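Local coordinates for FAD-binding PCMH-type domain-containing protein (Gibberella zeae, PDB 6YJO) that probably acts as an oligosaccharide-oxidising flavoenzyme that carries a covalently attached FAD, at residues Gly110-His115 against Met494-Gln499; Thr344-Ser349 against Tyr460-Leu465; Trp454-Asn459 against Val471-Gly476. All coordinates share one frame; numbering follows the deposited sequence.

Contact 1 (Gly110-His115 against Met494-Gln499); sequences GGENGH and MFWNPQ
With CG anti to the backbone N (chi1 -173°), Trp496 brings its indole against loop 110-115, where Glu112 has CG between the backbone N and the carbonyl carbon (chi1 62°) and runs an extended chain across the ring at about a right angle. Carboxylate and indole planes are 29° apart, and Glu112 OE1 ends 3.3 Å from Trp496 CZ3. Gly110 O meets the same ring at its edge, also 3.3 Å from Trp496 CZ3. The loop links strands 95-98 and 116-119 of a three-stranded parallel sheet in the FAD-binding domain, whereas 494-499 follows helix 479-489 in the berberine-like region. Glu112 is steadied from its own loop: His115 NE2 donates to Glu112 OE2 over 2.9 Å, a bent bond that meets the anti side of the oxygen, tilted out of the carboxylate plane. Arg94 forms a salt bridge with that oxygen and a cation-pi contact with Trp496. Since His115 ND1 is bonded to Ser96 OG, both ring nitrogens are engaged and the imidazole rotation is fixed, its CE1 lying 3.3 Å from Trp496 O. Beyond the indole, Pro498 CD settles 3.6 Å from Gly111 CA. The neighbouring Asn497 side chain comes within about 5 Å of the FAD, measured between nearest atoms.

Contact 2 (Thr344-Ser349 against Tyr460-Leu465); sequences TFYSTS and YLDTQL. With FAD (flavin-adenine dinucleotide), chain C.
Asp462 OD1 is gripped by two donors, Tyr346 OH from across the contact and Gln464 N from its own turn, which arrive from opposite faces of the carboxylate plane. The phenol bond, Tyr346 OH to Asp462 OD1, measures 2.7 Å and uses the syn side; the backbone bond from Gln464 N, 3.1 Å to Asp462 OD1, uses the anti side and makes an Asx turn, within a type I turn that runs from Asp462 to Leu465. The other carboxylate oxygen also has a donor from the strand: Thr348 OG1 lies 2.8 Å from Asp462 OD2, well above the carboxylate plane (47° out of it), and Arg442 adds a salt bridge. Through Tyr346 and Thr348 the carboxylate ties the loop to strand 346-352, an outermost strand of the seven-stranded antiparallel sheet. Around the phenol, Thr463 CG2 and Gln464 CG pack against Tyr346 CE1, each 3.7 Å from it, and Phe435 meets the ring edge-to-face. A water joins the two backbones, donating to Ser347 O and Leu461 O and accepting from Thr463 N. Toward the flavin, Ser349 CB touches Tyr460 CB at 3.6 Å. With CG anti to the carbonyl carbon (chi1 -63°), Tyr460 leads its ring away from the strand to the isoalloxazine, where its OH comes 3.1 Å from FAD N3. With two hydroxyls, a backbone N-H and an arginine all directed at it, the buried Asp462 carboxylate is probably held in its charged form.

Contact 3 (Trp454-Asn459 against Val471-Gly476); sequences WGMYAN and VKRYYG. With FAD (flavin-adenine dinucleotide), chain C.
Arg473, on the last turn of helix 467-475 in the berberine-like region, builds a cation-pi stack on Trp454 of the loop that leads to the flavin. Its CB rests on Met456 CG, 3.7 Å away, and its CG lies near Met456 SD. A bend at chi2 then turns the chain over the indole, with Arg473 CD in a CH-pi contact 4.2 Å from the centroid of the Trp454 six-membered ring. Arg473 NE passes above Trp454 CH2 and forms a salt bridge with Glu469, while Arg473 CZ sits 3.7 Å from that same centroid, guanidinium and indole planes only 9° apart. At the tip Arg473 NH1 donates to Trp454 O over 3.1 Å, a bent bond (135° at the hydrogen), and NH2 pairs with Asp451. Lys472 CE covers the opposite face, so the guanidinium is sandwiched. The backbones meet as well: Met456 N donates almost straight to Arg473 O at 3.0 Å, reaching it from above the carbonyl plane. One residue on, the Tyr474 ring lies under Ala458 CA, 4.0 Å from the ring centroid, a CH-pi contact, while its hydroxyl bonds to Gln499. Between Met456 and Ala458, Tyr457 OH donates a hydrogen bond to FAD O2 (2.7 Å); just past Ala458, Asn459 ND2, its partner in the amide plane, donates to Tyr457 OH over 3.1 Å.

Overall arrangement
From the N terminus, the chain first lays down loop 110-115 of the FAD-binding domain, which waits nearly 380 residues for 494-499 to close contact 1, a span that encloses the other two. Within it, strand 346-352 at the margin of the seven-stranded sheet meets 460-465 in contact 2, closing a loop of about 110 residues. Loop 454-459 pairs with helix 467-475 in contact 3, closing a short loop of 11 residues; its segments alternate with those of contact 2, so the two cross. Ser349 OG to Tyr457 N, 3.0 Å, joins these neighbours, and both touch FAD. Gln499 connects contact 1 to them, through Asp462 O and Tyr474 OH, so the C-terminal region bridges the flavin domain and the sheet.

Contact 1 (Gly110-His115 against Met494-Gln499)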
loop_
_atom_site.group_PDB
_atom_site.type_symbol
_atom_site.label_atom_id
_atom_site.label_comp_id
_atom_site.label_asym_id
_atom_site.label_seq_id
_atom_site.Cartn_x
_atom_site.Cartn_y
_atom_site.Cartn_z
ATOM N N GLY A 110 -15.451 -5.906 0.143
ATOM C CA GLY A 110 -16.121 -5.477 -1.073
ATOM C C GLY A 110 -16.571 -4.030 -1.068
ATOM O O GLY A 110 -17.082 -3.556 -2.094
ATOM N N GLY A 111 -16.411 -3.302 0.036
ATOM C CA GLY A 111 -16.892 -1.940 0.126
ATOM C C GLY A 111 -18.387 -1.820 0.294
ATOM O O GLY A 111 -18.926 -0.719 0.139
ATOM N N GLU A 112 -19.065 -2.917 0.624
ATOM C CA GLU A 112 -20.519 -3.014 0.683
ATOM C C GLU A 112 -20.845 -4.399 1.231
ATOM O O GLU A 112 -19.951 -5.230 1.421
ATOM C CB GLU A 112 -21.161 -2.807 -0.690
ATOM C CG GLU A 112 -20.762 -3.853 -1.728
ATOM C CD GLU A 112 -21.518 -3.703 -3.034
ATOM O OE1 GLU A 112 -21.911 -2.565 -3.372
ATOM O OE2 GLU A 112 -21.726 -4.727 -3.717
ATOM N N ASN A 113 -22.130 -4.640 1.476
ATOM C CA ASN A 113 -22.581 -5.943 1.940
ATOM C C ASN A 113 -22.996 -6.811 0.756
ATOM O O ASN A 113 -23.217 -6.327 -0.355
ATOM C CB ASN A 113 -23.745 -5.792 2.921
ATOM C CG ASN A 113 -23.559 -4.623 3.870
ATOM O OD1 ASN A 113 -23.684 -3.464 3.473
ATOM N ND2 ASN A 113 -23.257 -4.921 5.132
ATOM N N GLY A 114 -23.070 -8.115 1.004
ATOM C CA GLY A 114 -23.590 -9.036 0.018
ATOM C C GLY A 114 -22.560 -9.587 -0.940
ATOM O O GLY A 114 -22.922 -9.996 -2.048
ATOM N N HIS A 115 -21.289 -9.616 -0.548
ATOM C CA HIS A 115 -20.234 -10.243 -1.329
ATOM C C HIS A 115 -19.913 -11.616 -0.760
ATOM O O HIS A 115 -20.032 -11.846 0.445
ATOM C CB HIS A 115 -18.951 -9.404 -1.318
ATOM C CG HIS A 115 -18.955 -8.255 -2.275
ATOM N ND1 HIS A 115 -17.830 -7.866 -2.971
ATOM C CD2 HIS A 115 -19.936 -7.394 -2.636
ATOM C CE1 HIS A 115 -18.121 -6.824 -3.728
ATOM N NE2 HIS A 115 -19.393 -6.517 -3.543
ATOM N N MET A 494 -17.665 -9.005 -11.660
ATOM C CA MET A 494 -17.771 -9.826 -10.459
ATOM C C MET A 494 -16.850 -9.307 -9.358
ATOM O O MET A 494 -17.278 -9.110 -8.214
ATOM C CB MET A 494 -17.441 -11.279 -10.803
ATOM C CG MET A 494 -16.910 -12.100 -9.646
ATOM S SD MET A 494 -17.049 -13.862 -9.984
ATOM C CE MET A 494 -15.808 -14.511 -8.877
ATOM N N PHE A 495 -15.581 -9.079 -9.685
ATOM C CA PHE A 495 -14.606 -8.585 -8.711
ATOM C C PHE A 495 -14.802 -7.082 -8.589
ATOM O O PHE A 495 -14.132 -6.283 -9.244
ATOM C CB PHE A 495 -13.189 -8.949 -9.131
ATOM C CG PHE A 495 -13.006 -10.410 -9.402
ATOM C CD1 PHE A 495 -13.183 -11.338 -8.390
ATOM C CD2 PHE A 495 -12.662 -10.858 -10.668
ATOM C CE1 PHE A 495 -13.019 -12.684 -8.633
ATOM C CE2 PHE A 495 -12.496 -12.203 -10.917
ATOM C CZ PHE A 495 -12.673 -13.117 -9.897
ATOM N N TRP A 496 -15.736 -6.696 -7.731
ATOM C CA TRP A 496 -16.203 -5.325 -7.632
ATOM C C TRP A 496 -15.735 -4.703 -6.324
ATOM O O TRP A 496 -15.651 -5.382 -5.297
ATOM C CB TRP A 496 -17.731 -5.276 -7.715
ATOM C CG TRP A 496 -18.291 -3.893 -7.786
ATOM C CD1 TRP A 496 -18.619 -3.199 -8.914
ATOM C CD2 TRP A 496 -18.597 -3.035 -6.683
ATOM N NE1 TRP A 496 -19.109 -1.961 -8.582
ATOM C CE2 TRP A 496 -19.104 -1.835 -7.217
ATOM C CE3 TRP A 496 -18.489 -3.163 -5.295
ATOM C CZ2 TRP A 496 -19.503 -0.771 -6.412
ATOM C CZ3 TRP A 496 -18.886 -2.108 -4.498
ATOM C CH2 TRP A 496 -19.387 -0.926 -5.058
ATOM N N ASN A 497 -15.415 -3.416 -6.376
ATOM C CA ASN A 497 -15.216 -2.613 -5.179
ATOM C C ASN A 497 -15.523 -1.166 -5.530
ATOM O O ASN A 497 -15.522 -0.795 -6.709
ATOM C CB ASN A 497 -13.793 -2.753 -4.618
ATOM C CG ASN A 497 -12.738 -2.186 -5.542
ATOM O OD1 ASN A 497 -12.483 -0.982 -5.541
ATOM N ND2 ASN A 497 -12.108 -3.056 -6.328
ATOM N N PRO A 498 -15.808 -0.327 -4.529
ATOM C CA PRO A 498 -16.215 1.057 -4.826
ATOM C C PRO A 498 -15.304 1.795 -5.796
ATOM O O PRO A 498 -15.806 2.502 -6.680
ATOM C CB PRO A 498 -16.216 1.707 -3.439
ATOM C CG PRO A 498 -16.582 0.590 -2.525
ATOM C CD PRO A 498 -15.927 -0.639 -3.096
ATOM N N GLN A 499 -13.983 1.656 -5.667
ATOM C CA GLN A 499 -13.038 2.359 -6.528
ATOM C C GLN A 499 -12.344 1.412 -7.498
ATOM O O GLN A 499 -11.207 1.655 -7.911
ATOM C CB GLN A 499 -12.026 3.118 -5.676
ATOM C CG GLN A 499 -12.648 4.330 -5.006
ATOM C CD GLN A 499 -11.808 4.912 -3.885
ATOM O OE1 GLN A 499 -10.617 4.625 -3.763
ATOM N NE2 GLN A 499 -12.435 5.737 -3.052
#

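Contact 2 (Thr344-Ser349 against Tyr460-Leu465)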
loop_
_atom_site.group_PDB
_atom_site.type_symbol
_atom_site.label_atom_id
_atom_site.label_comp_id
_atom_site.label_asym_id
_atom_site.label_seq_id
_atom_site.Cartn_x
_atom_site.Cartn_y
_atom_site.Cartn_z
ATOM N N THR A 344 -9.548 2.844 13.902
ATOM C CA THR A 344 -10.673 3.571 13.313
ATOM C C THR A 344 -10.163 4.939 12.879
ATOM O O THR A 344 -9.803 5.769 13.719
ATOM C CB THR A 344 -11.851 3.690 14.286
ATOM O OG1 THR A 344 -12.318 5.045 14.321
ATOM C CG2 THR A 344 -11.471 3.215 15.688
ATOM N N PHE A 345 -10.138 5.168 11.566
ATOM C CA PHE A 345 -9.379 6.270 10.989
ATOM C C PHE A 345 -9.929 6.599 9.609
ATOM O O PHE A 345 -10.713 5.842 9.028
ATOM C CB PHE A 345 -7.896 5.907 10.887
ATOM C CG PHE A 345 -7.633 4.737 9.983
ATOM C CD1 PHE A 345 -7.737 3.440 10.462
ATOM C CD2 PHE A 345 -7.312 4.929 8.649
ATOM C CE1 PHE A 345 -7.513 2.360 9.634
ATOM C CE2 PHE A 345 -7.087 3.848 7.812
ATOM C CZ PHE A 345 -7.188 2.561 8.308
ATOM N N TYR A 346 -9.487 7.743 9.084
ATOM C CA TYR A 346 -9.700 8.122 7.694
ATOM C C TYR A 346 -8.409 8.724 7.160
ATOM O O TYR A 346 -7.765 9.522 7.848
ATOM C CB TYR A 346 -10.851 9.124 7.548
ATOM C CG TYR A 346 -10.856 9.853 6.224
ATOM C CD1 TYR A 346 -11.117 9.178 5.039
ATOM C CD2 TYR A 346 -10.600 11.218 6.159
ATOM C CE1 TYR A 346 -11.123 9.840 3.825
ATOM C CE2 TYR A 346 -10.602 11.888 4.947
ATOM C CZ TYR A 346 -10.868 11.190 3.784
ATOM O OH TYR A 346 -10.877 11.837 2.570
ATOM N N SER A 347 -8.030 8.339 5.941
ATOM C CA SER A 347 -6.764 8.778 5.369
ATOM C C SER A 347 -6.933 9.134 3.899
ATOM O O SER A 347 -7.916 8.768 3.247
ATOM C CB SER A 347 -5.668 7.711 5.510
ATOM O OG SER A 347 -5.373 7.454 6.872
ATOM N N THR A 348 -5.941 9.859 3.389
ATOM C CA THR A 348 -5.854 10.194 1.975
ATOM C C THR A 348 -4.386 10.409 1.639
ATOM O O THR A 348 -3.527 10.437 2.524
ATOM C CB THR A 348 -6.698 11.428 1.633
ATOM O OG1 THR A 348 -6.643 11.674 0.221
ATOM C CG2 THR A 348 -6.201 12.659 2.389
ATOM N N SER A 349 -4.101 10.562 0.348
ATOM C CA SER A 349 -2.729 10.587 -0.138
ATOM C C SER A 349 -2.578 11.625 -1.241
ATOM O O SER A 349 -3.550 12.214 -1.721
ATOM C CB SER A 349 -2.298 9.212 -0.667
ATOM O OG SER A 349 -3.157 8.789 -1.712
ATOM N N TYR A 460 -3.034 3.806 -0.249
ATOM C CA TYR A 460 -3.547 4.820 0.677
ATOM C C TYR A 460 -4.852 5.408 0.153
ATOM O O TYR A 460 -5.041 6.627 0.129
ATOM C CB TYR A 460 -2.510 5.922 0.886
ATOM C CG TYR A 460 -1.201 5.500 1.533
ATOM C CD1 TYR A 460 -1.080 4.298 2.220
ATOM C CD2 TYR A 460 -0.085 6.327 1.467
ATOM C CE1 TYR A 460 0.115 3.930 2.809
ATOM C CE2 TYR A 460 1.105 5.970 2.049
ATOM C CZ TYR A 460 1.208 4.770 2.721
ATOM O OH TYR A 460 2.411 4.414 3.306
ATOM N N LEU A 461 -5.769 4.544 -0.277
ATOM C CA LEU A 461 -6.943 5.001 -1.010
ATOM C C LEU A 461 -7.757 5.988 -0.185
ATOM O O LEU A 461 -7.979 5.795 1.015
ATOM C CB LEU A 461 -7.814 3.811 -1.415
ATOM C CG LEU A 461 -8.323 2.893 -0.301
ATOM C CD1 LEU A 461 -9.729 3.285 0.131
ATOM C CD2 LEU A 461 -8.280 1.442 -0.761
ATOM N N ASP A 462 -8.190 7.063 -0.842
ATOM C CA ASP A 462 -9.083 8.045 -0.241
ATOM C C ASP A 462 -10.510 7.539 -0.409
ATOM O O ASP A 462 -11.035 7.496 -1.526
ATOM C CB ASP A 462 -8.898 9.412 -0.891
ATOM C CG ASP A 462 -9.722 10.489 -0.218
ATOM O OD1 ASP A 462 -10.712 10.141 0.455
ATOM O OD2 ASP A 462 -9.375 11.681 -0.357
ATOM N N THR A 463 -11.141 7.175 0.707
ATOM C CA THR A 463 -12.414 6.471 0.638
ATOM C C THR A 463 -13.541 7.368 0.140
ATOM O O THR A 463 -14.517 6.868 -0.429
ATOM C CB THR A 463 -12.755 5.902 2.013
ATOM O OG1 THR A 463 -13.743 4.875 1.874
ATOM C CG2 THR A 463 -13.279 6.999 2.936
ATOM N N GLN A 464 -13.428 8.683 0.325
ATOM C CA GLN A 464 -14.512 9.602 -0.002
ATOM C C GLN A 464 -14.563 9.969 -1.482
ATOM O O GLN A 464 -15.354 10.841 -1.859
ATOM C CB GLN A 464 -14.384 10.882 0.833
ATOM C CG GLN A 464 -14.377 10.658 2.337
ATOM C CD GLN A 464 -15.664 10.037 2.845
ATOM O OE1 GLN A 464 -15.726 8.834 3.100
ATOM N NE2 GLN A 464 -16.699 10.857 2.998
ATOM N N LEU A 465 -13.759 9.326 -2.325
ATOM C CA LEU A 465 -13.640 9.717 -3.724
ATOM C C LEU A 465 -14.642 8.984 -4.606
ATOM O O LEU A 465 -14.928 7.801 -4.397
ATOM C CB LEU A 465 -12.223 9.452 -4.230
ATOM C CG LEU A 465 -11.171 10.451 -3.758
ATOM C CD1 LEU A 465 -9.812 10.083 -4.315
ATOM C CD2 LEU A 465 -11.554 11.865 -4.171
HETATM P PA FAD C . -6.896 -6.207 2.106
HETATM O O1A FAD C . -8.046 -5.430 2.625
HETATM O O2A FAD C . -6.959 -7.711 2.421
HETATM O O5B FAD C . -6.720 -5.983 0.556
HETATM C C5B FAD C . -6.723 -4.657 -0.014
HETATM C C4B FAD C . -7.087 -4.745 -1.471
HETATM O O4B FAD C . -6.398 -5.870 -2.071
HETATM C C3B FAD C . -8.572 -4.970 -1.743
HETATM O O3B FAD C . -8.969 -4.327 -2.949
HETATM C C2B FAD C . -8.653 -6.492 -1.855
HETATM O O2B FAD C . -9.770 -6.914 -2.622
HETATM C C1B FAD C . -7.345 -6.790 -2.583
HETATM N N9A FAD C . -6.849 -8.150 -2.386
HETATM C C8A FAD C . -6.440 -8.734 -1.214
HETATM N N7A FAD C . -6.053 -9.980 -1.341
HETATM C C5A FAD C . -6.220 -10.237 -2.698
HETATM C C6A FAD C . -5.987 -11.382 -3.477
HETATM N N6A FAD C . -5.519 -12.536 -2.995
HETATM N N1A FAD C . -6.261 -11.301 -4.798
HETATM C C2A FAD C . -6.728 -10.152 -5.290
HETATM N N3A FAD C . -6.985 -9.009 -4.652
HETATM C C4A FAD C . -6.710 -9.118 -3.344
HETATM N N1 FAD C . 1.279 0.977 2.327
HETATM C C2 FAD C . 2.503 1.390 1.884
HETATM O O2 FAD C . 2.729 1.577 0.683
HETATM N N3 FAD C . 3.526 1.606 2.795
HETATM C C4 FAD C . 3.440 1.444 4.164
HETATM O O4 FAD C . 4.416 1.666 4.878
HETATM C C4X FAD C . 2.136 1.006 4.622
HETATM N N5 FAD C . 1.965 0.826 5.902
HETATM C C5X FAD C . 0.718 0.402 6.335
HETATM C C6 FAD C . 0.499 0.232 7.697
HETATM C C7 FAD C . -0.721 -0.219 8.183
HETATM C C7M FAD C . -0.902 -0.413 9.666
HETATM C C8 FAD C . -1.781 -0.439 7.287
HETATM C C8M FAD C . -3.123 -0.917 7.770
HETATM C C9 FAD C . -1.576 -0.247 5.923
HETATM C C9A FAD C . -0.342 0.175 5.446
HETATM N N10 FAD C . -0.105 0.371 4.071
HETATM C C10 FAD C . 1.118 0.796 3.624
HETATM C "C1'" FAD C . -1.182 0.182 3.091
HETATM C "C2'" FAD C . -1.200 -1.196 2.449
HETATM O "O2'" FAD C . -0.184 -1.281 1.451
HETATM C "C3'" FAD C . -2.564 -1.408 1.791
HETATM O "O3'" FAD C . -3.567 -1.199 2.779
HETATM C "C4'" FAD C . -2.766 -2.793 1.180
HETATM O "O4'" FAD C . -3.425 -2.682 -0.081
HETATM C "C5'" FAD C . -3.572 -3.677 2.102
HETATM O "O5'" FAD C . -3.438 -5.048 1.680
HETATM P P FAD C . -4.055 -6.210 2.530
HETATM O O1P FAD C . -4.086 -7.495 1.698
HETATM O O2P FAD C . -3.364 -6.283 3.842
HETATM O O3P FAD C . -5.546 -5.654 2.728
HETATM O O HOH W 1 -9.605 6.732 3.166
#

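Contact 3 (Trp454-Asn459 against Val471-Gly476)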
loop_
_atom_site.group_PDB
_atom_site.type_symbol
_atom_site.label_atom_id
_atom_site.label_comp_id
_atom_site.label_asym_id
_atom_site.label_seq_id
_atom_site.Cartn_x
_atom_site.Cartn_y
_atom_site.Cartn_z
ATOM N N TRP A 454 -0.490 15.690 -10.766
ATOM C CA TRP A 454 -0.488 15.036 -9.466
ATOM C C TRP A 454 -1.509 13.910 -9.475
ATOM O O TRP A 454 -2.526 13.975 -10.173
ATOM C CB TRP A 454 -0.809 16.021 -8.331
ATOM C CG TRP A 454 -2.150 16.680 -8.475
ATOM C CD1 TRP A 454 -2.438 17.795 -9.202
ATOM C CD2 TRP A 454 -3.384 16.263 -7.876
ATOM N NE1 TRP A 454 -3.772 18.101 -9.095
ATOM C CE2 TRP A 454 -4.376 17.176 -8.284
ATOM C CE3 TRP A 454 -3.745 15.207 -7.034
ATOM C CZ2 TRP A 454 -5.704 17.066 -7.880
ATOM C CZ3 TRP A 454 -5.064 15.101 -6.632
ATOM C CH2 TRP A 454 -6.028 16.025 -7.056
ATOM N N GLY A 455 -1.226 12.880 -8.690
ATOM C CA GLY A 455 -2.127 11.757 -8.554
ATOM C C GLY A 455 -2.295 11.351 -7.106
ATOM O O GLY A 455 -2.004 12.131 -6.197
ATOM N N MET A 456 -2.769 10.126 -6.886
ATOM C CA MET A 456 -2.971 9.592 -5.551
ATOM C C MET A 456 -2.541 8.131 -5.548
ATOM O O MET A 456 -2.323 7.521 -6.596
ATOM C CB MET A 456 -4.430 9.758 -5.101
ATOM C CG MET A 456 -4.873 11.215 -5.024
ATOM S SD MET A 456 -6.594 11.432 -4.536
ATOM C CE MET A 456 -6.479 11.262 -2.755
ATOM N N TYR A 457 -2.421 7.572 -4.351
ATOM C CA TYR A 457 -1.821 6.261 -4.143
ATOM C C TYR A 457 -2.905 5.280 -3.716
ATOM O O TYR A 457 -3.572 5.492 -2.698
ATOM C CB TYR A 457 -0.719 6.357 -3.090
ATOM C CG TYR A 457 0.014 5.069 -2.799
ATOM C CD1 TYR A 457 0.221 4.118 -3.788
ATOM C CD2 TYR A 457 0.513 4.813 -1.528
ATOM C CE1 TYR A 457 0.896 2.945 -3.515
ATOM C CE2 TYR A 457 1.187 3.651 -1.249
ATOM C CZ TYR A 457 1.382 2.720 -2.245
ATOM O OH TYR A 457 2.055 1.552 -1.963
ATOM N N ALA A 458 -3.062 4.199 -4.486
ATOM C CA ALA A 458 -4.185 3.287 -4.278
ATOM C C ALA A 458 -4.116 2.597 -2.919
ATOM O O ALA A 458 -5.150 2.404 -2.268
ATOM C CB ALA A 458 -4.229 2.247 -5.395
ATOM N N ASN A 459 -2.918 2.198 -2.479
ATOM C CA ASN A 459 -2.803 1.552 -1.173
ATOM C C ASN A 459 -3.140 2.501 -0.029
ATOM O O ASN A 459 -3.480 2.038 1.065
ATOM C CB ASN A 459 -1.397 0.982 -0.981
ATOM C CG ASN A 459 -1.234 -0.397 -1.602
ATOM O OD1 ASN A 459 -2.160 -1.206 -1.599
ATOM N ND2 ASN A 459 -0.050 -0.667 -2.138
ATOM N N VAL A 471 -10.124 6.463 -9.694
ATOM C CA VAL A 471 -9.373 5.732 -10.707
ATOM C C VAL A 471 -8.574 6.692 -11.582
ATOM O O VAL A 471 -7.514 6.325 -12.106
ATOM C CB VAL A 471 -10.314 4.839 -11.545
ATOM C CG1 VAL A 471 -11.021 3.825 -10.649
ATOM C CG2 VAL A 471 -11.330 5.667 -12.332
ATOM N N LYS A 472 -9.055 7.926 -11.759
ATOM C CA LYS A 472 -8.257 8.929 -12.461
ATOM C C LYS A 472 -6.928 9.166 -11.753
ATOM O O LYS A 472 -5.880 9.276 -12.401
ATOM C CB LYS A 472 -9.034 10.242 -12.584
ATOM C CG LYS A 472 -8.161 11.461 -12.906
ATOM C CD LYS A 472 -8.989 12.663 -13.350
ATOM C CE LYS A 472 -8.121 13.909 -13.518
ATOM N NZ LYS A 472 -8.638 14.836 -14.564
ATOM N N ARG A 473 -6.951 9.239 -10.421
ATOM C CA ARG A 473 -5.786 9.640 -9.644
ATOM C C ARG A 473 -4.874 8.469 -9.297
ATOM O O ARG A 473 -3.648 8.631 -9.290
ATOM C CB ARG A 473 -6.236 10.346 -8.361
ATOM C CG ARG A 473 -7.043 11.614 -8.601
ATOM C CD ARG A 473 -6.218 12.709 -9.266
ATOM N NE ARG A 473 -7.037 13.870 -9.603
ATOM C CZ ARG A 473 -6.618 14.903 -10.330
ATOM N NH1 ARG A 473 -5.379 14.933 -10.806
ATOM N NH2 ARG A 473 -7.447 15.910 -10.583
ATOM N N TYR A 474 -5.436 7.292 -8.999
ATOM C CA TYR A 474 -4.581 6.149 -8.688
ATOM C C TYR A 474 -3.873 5.636 -9.936
ATOM O O TYR A 474 -2.695 5.258 -9.878
ATOM C CB TYR A 474 -5.390 5.004 -8.074
ATOM C CG TYR A 474 -6.239 5.338 -6.869
ATOM C CD1 TYR A 474 -6.030 6.489 -6.118
ATOM C CD2 TYR A 474 -7.250 4.473 -6.474
ATOM C CE1 TYR A 474 -6.824 6.770 -5.015
ATOM C CE2 TYR A 474 -8.039 4.742 -5.375
ATOM C CZ TYR A 474 -7.826 5.892 -4.652
ATOM O OH TYR A 474 -8.612 6.167 -3.559
ATOM N N TYR A 475 -4.576 5.607 -11.068
ATOM C CA TYR A 475 -4.130 4.882 -12.246
ATOM C C TYR A 475 -3.843 5.769 -13.448
ATOM O O TYR A 475 -3.281 5.277 -14.433
ATOM C CB TYR A 475 -5.177 3.821 -12.620
ATOM C CG TYR A 475 -5.544 2.955 -11.434
ATOM C CD1 TYR A 475 -4.560 2.326 -10.685
ATOM C CD2 TYR A 475 -6.861 2.805 -11.034
ATOM C CE1 TYR A 475 -4.879 1.549 -9.585
ATOM C CE2 TYR A 475 -7.188 2.030 -9.936
ATOM C CZ TYR A 475 -6.194 1.407 -9.216
ATOM O OH TYR A 475 -6.517 0.637 -8.125
ATOM N N GLY A 476 -4.207 7.045 -13.403
ATOM C CA GLY A 476 -3.717 7.984 -14.399
ATOM C C GLY A 476 -4.042 7.554 -15.816
ATOM O O GLY A 476 -5.173 7.172 -16.133
HETATM P PA FAD C . -6.896 -6.207 2.106
HETATM O O1A FAD C . -8.046 -5.430 2.625
HETATM O O2A FAD C . -6.959 -7.711 2.421
HETATM O O5B FAD C . -6.720 -5.983 0.556
HETATM C C5B FAD C . -6.723 -4.657 -0.014
HETATM C C4B FAD C . -7.087 -4.745 -1.471
HETATM O O4B FAD C . -6.398 -5.870 -2.071
HETATM C C3B FAD C . -8.572 -4.970 -1.743
HETATM O O3B FAD C . -8.969 -4.327 -2.949
HETATM C C2B FAD C . -8.653 -6.492 -1.855
HETATM O O2B FAD C . -9.770 -6.914 -2.622
HETATM C C1B FAD C . -7.345 -6.790 -2.583
HETATM N N9A FAD C . -6.849 -8.150 -2.386
HETATM C C8A FAD C . -6.440 -8.734 -1.214
HETATM N N7A FAD C . -6.053 -9.980 -1.341
HETATM C C5A FAD C . -6.220 -10.237 -2.698
HETATM C C6A FAD C . -5.987 -11.382 -3.477
HETATM N N6A FAD C . -5.519 -12.536 -2.995
HETATM N N1A FAD C . -6.261 -11.301 -4.798
HETATM C C2A FAD C . -6.728 -10.152 -5.290
HETATM N N3A FAD C . -6.985 -9.009 -4.652
HETATM C C4A FAD C . -6.710 -9.118 -3.344
HETATM N N1 FAD C . 1.279 0.977 2.327
HETATM C C2 FAD C . 2.503 1.390 1.884
HETATM O O2 FAD C . 2.729 1.577 0.683
HETATM N N3 FAD C . 3.526 1.606 2.795
HETATM C C4 FAD C . 3.440 1.444 4.164
HETATM O O4 FAD C . 4.416 1.666 4.878
HETATM C C4X FAD C . 2.136 1.006 4.622
HETATM N N5 FAD C . 1.965 0.826 5.902
HETATM C C5X FAD C . 0.718 0.402 6.335
HETATM C C6 FAD C . 0.499 0.232 7.697
HETATM C C7 FAD C . -0.721 -0.219 8.183
HETATM C C7M FAD C . -0.902 -0.413 9.666
HETATM C C8 FAD C . -1.781 -0.439 7.287
HETATM C C8M FAD C . -3.123 -0.917 7.770
HETATM C C9 FAD C . -1.576 -0.247 5.923
HETATM C C9A FAD C . -0.342 0.175 5.446
HETATM N N10 FAD C . -0.105 0.371 4.071
HETATM C C10 FAD C . 1.118 0.796 3.624
HETATM C "C1'" FAD C . -1.182 0.182 3.091
HETATM C "C2'" FAD C . -1.200 -1.196 2.449
HETATM O "O2'" FAD C . -0.184 -1.281 1.451
HETATM C "C3'" FAD C . -2.564 -1.408 1.791
HETATM O "O3'" FAD C . -3.567 -1.199 2.779
HETATM C "C4'" FAD C . -2.766 -2.793 1.180
HETATM O "O4'" FAD C . -3.425 -2.682 -0.081
HETATM C "C5'" FAD C . -3.572 -3.677 2.102
HETATM O "O5'" FAD C . -3.438 -5.048 1.680
HETATM P P FAD C . -4.055 -6.210 2.530
HETATM O O1P FAD C . -4.086 -7.495 1.698
HETATM O O2P FAD C . -3.364 -6.283 3.842
HETATM O O3P FAD C . -5.546 -5.654 2.728
HETATM O O HOH W 2 -1.874 4.159 -7.227
#